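Local coordinates for delta-aminolevulinic acid dehydratase (Toxoplasma gondii ME49, PDB 3OBK), which catalyses the condensation of two 5-aminolevulinic acid molecules to porphobilinogen, an early step of tetrapyrrole biosynthesis, at residues I87-L92 with L130-V135. Sequence-based numbering, arbitrary orientation.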
# COMPACT_ATOMS: atom_id res chain seq x y z
N ILE A 87 -20.85 27.21 -19.86
CA ILE A 87 -21.26 25.85 -19.62
C ILE A 87 -21.22 25.20 -20.97
O ILE A 87 -21.72 25.75 -21.94
CB ILE A 87 -22.69 25.72 -19.07
CG1 ILE A 87 -22.83 26.47 -17.73
CG2 ILE A 87 -23.06 24.23 -18.92
CD1 ILE A 87 -22.07 25.79 -16.57
N LYS A 88 -20.61 24.05 -21.07
CA LYS A 88 -20.56 23.37 -22.35
C LYS A 88 -21.38 22.09 -22.38
O LYS A 88 -21.77 21.64 -23.47
CB LYS A 88 -19.10 23.13 -22.79
CG LYS A 88 -18.53 24.29 -23.66
CD LYS A 88 -17.39 25.02 -23.04
CE LYS A 88 -16.63 25.87 -24.07
NZ LYS A 88 -15.46 25.13 -24.71
N ALA A 89 -21.71 21.53 -21.21
CA ALA A 89 -22.37 20.21 -21.14
C ALA A 89 -23.75 20.25 -20.51
O ALA A 89 -23.92 20.75 -19.41
CB ALA A 89 -21.50 19.23 -20.40
N PHE A 90 -24.70 19.64 -21.18
CA PHE A 90 -26.10 19.76 -20.82
C PHE A 90 -26.74 18.39 -20.86
O PHE A 90 -26.57 17.63 -21.81
CB PHE A 90 -26.84 20.67 -21.80
CG PHE A 90 -26.24 22.03 -21.92
CD1 PHE A 90 -26.74 23.07 -21.19
CD2 PHE A 90 -25.16 22.26 -22.74
CE1 PHE A 90 -26.18 24.32 -21.29
CE2 PHE A 90 -24.60 23.49 -22.84
CZ PHE A 90 -25.10 24.52 -22.10
N MET A 91 -27.48 18.08 -19.82
CA MET A 91 -28.09 16.78 -19.65
C MET A 91 -29.58 17.05 -19.84
O MET A 91 -30.09 18.04 -19.33
CB MET A 91 -27.72 16.30 -18.24
CG MET A 91 -27.86 14.85 -17.89
SD MET A 91 -27.15 14.53 -16.21
CE MET A 91 -25.48 13.95 -16.53
N LEU A 92 -30.28 16.21 -20.59
CA LEU A 92 -31.70 16.44 -20.93
C LEU A 92 -32.65 15.35 -20.47
O LEU A 92 -32.49 14.18 -20.79
CB LEU A 92 -31.88 16.58 -22.45
CG LEU A 92 -30.91 17.44 -23.24
CD1 LEU A 92 -31.34 17.33 -24.68
CD2 LEU A 92 -30.91 18.90 -22.75
N LEU A 130 -22.35 20.08 -26.13
CA LEU A 130 -22.22 18.73 -25.56
C LEU A 130 -23.54 18.23 -24.89
O LEU A 130 -23.98 18.79 -23.90
CB LEU A 130 -21.07 18.71 -24.57
CG LEU A 130 -20.47 17.33 -24.28
CD1 LEU A 130 -19.78 16.83 -25.54
CD2 LEU A 130 -19.51 17.41 -23.10
N LEU A 131 -24.17 17.21 -25.46
CA LEU A 131 -25.44 16.70 -24.93
C LEU A 131 -25.32 15.31 -24.31
O LEU A 131 -24.77 14.41 -24.89
CB LEU A 131 -26.50 16.66 -26.03
CG LEU A 131 -26.73 17.96 -26.79
CD1 LEU A 131 -27.85 17.80 -27.82
CD2 LEU A 131 -26.99 19.14 -25.83
N LEU A 132 -25.86 15.17 -23.11
CA LEU A 132 -25.84 13.92 -22.36
C LEU A 132 -27.29 13.55 -22.11
O LEU A 132 -28.00 14.30 -21.46
CB LEU A 132 -25.13 14.11 -21.02
CG LEU A 132 -23.62 14.36 -20.89
CD1 LEU A 132 -23.15 15.49 -21.85
CD2 LEU A 132 -23.24 14.71 -19.40
N ALA A 133 -27.74 12.42 -22.64
CA ALA A 133 -29.14 12.00 -22.53
C ALA A 133 -29.21 10.86 -21.53
O ALA A 133 -28.38 9.97 -21.57
CB ALA A 133 -29.66 11.55 -23.86
N ASP A 134 -30.19 10.88 -20.64
CA ASP A 134 -30.35 9.81 -19.69
C ASP A 134 -30.81 8.53 -20.42
O ASP A 134 -31.45 8.61 -21.48
CB ASP A 134 -31.37 10.23 -18.64
CG ASP A 134 -31.46 9.27 -17.49
OD1 ASP A 134 -30.80 9.52 -16.44
OD2 ASP A 134 -32.19 8.26 -17.65
N VAL A 135 -30.43 7.37 -19.87
CA VAL A 135 -30.96 6.07 -20.32
C VAL A 135 -31.57 5.38 -19.11
O VAL A 135 -30.92 5.19 -18.09
CB VAL A 135 -29.89 5.20 -21.00
CG1 VAL A 135 -30.42 3.78 -21.28
CG2 VAL A 135 -29.40 5.88 -22.29
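Met91 and Leu132 sit side by side on one face of two adjacent parallel strands, 89-92 and 130-135, whose N-to-C directions differ by 26°. The Met91 CB lies 3.8 Å from Leu132 O. CG is anti to the backbone N (chi1 -163°) and stays beside that same carbonyl, with 3.6 Å between Met91 CG and Leu132 O. SD stands further off, and the bend at chi3 (-96°) turns the terminal methyl onto the leucine: Met91 CE meets Leu132 CD2 at 3.7 Å, the two side chains crossing obliquely. Ala89 lies on the same face, its CB 3.8 Å from Leu130 CD2.

Underneath, the backbones bond alternately. Phe90 is gripped at both its polar atoms: Phe90 N gives to Leu130 O at 2.9 Å, and Phe90 O accepts from Leu132 N, also at 2.9 Å. Leu130 N to Lys88 O and Leu92 N to Leu132 O carry the pattern outward at either end. Leu130 O also lies in the plane of the Phe90 ring, at its edge, 3.8 Å from CD2 of Phe90.

On the other face, Phe90 CB approaches Leu131 CD2 at 4.3 Å. Here Phe90 packs on Val79 and Ala82 of helix 72-84, while Leu92 and Leu131 pack on helix 114-125, which lies in the connection between the two strands. Beyond Leu132 and Ala133, Asp134 hydrogen-bonds through OD1 to Ser183 OG and makes a weak hydrogen bond to the bound product porphobilinogen. Strand 46-53 flanks 89-92 and strand 179-182 flanks 130-135, making the pair two neighbouring staves of the TIM barrel: a beta-alpha-beta unit with the helix packed outside and the product pocket beside the C-terminal end of strand 130-135.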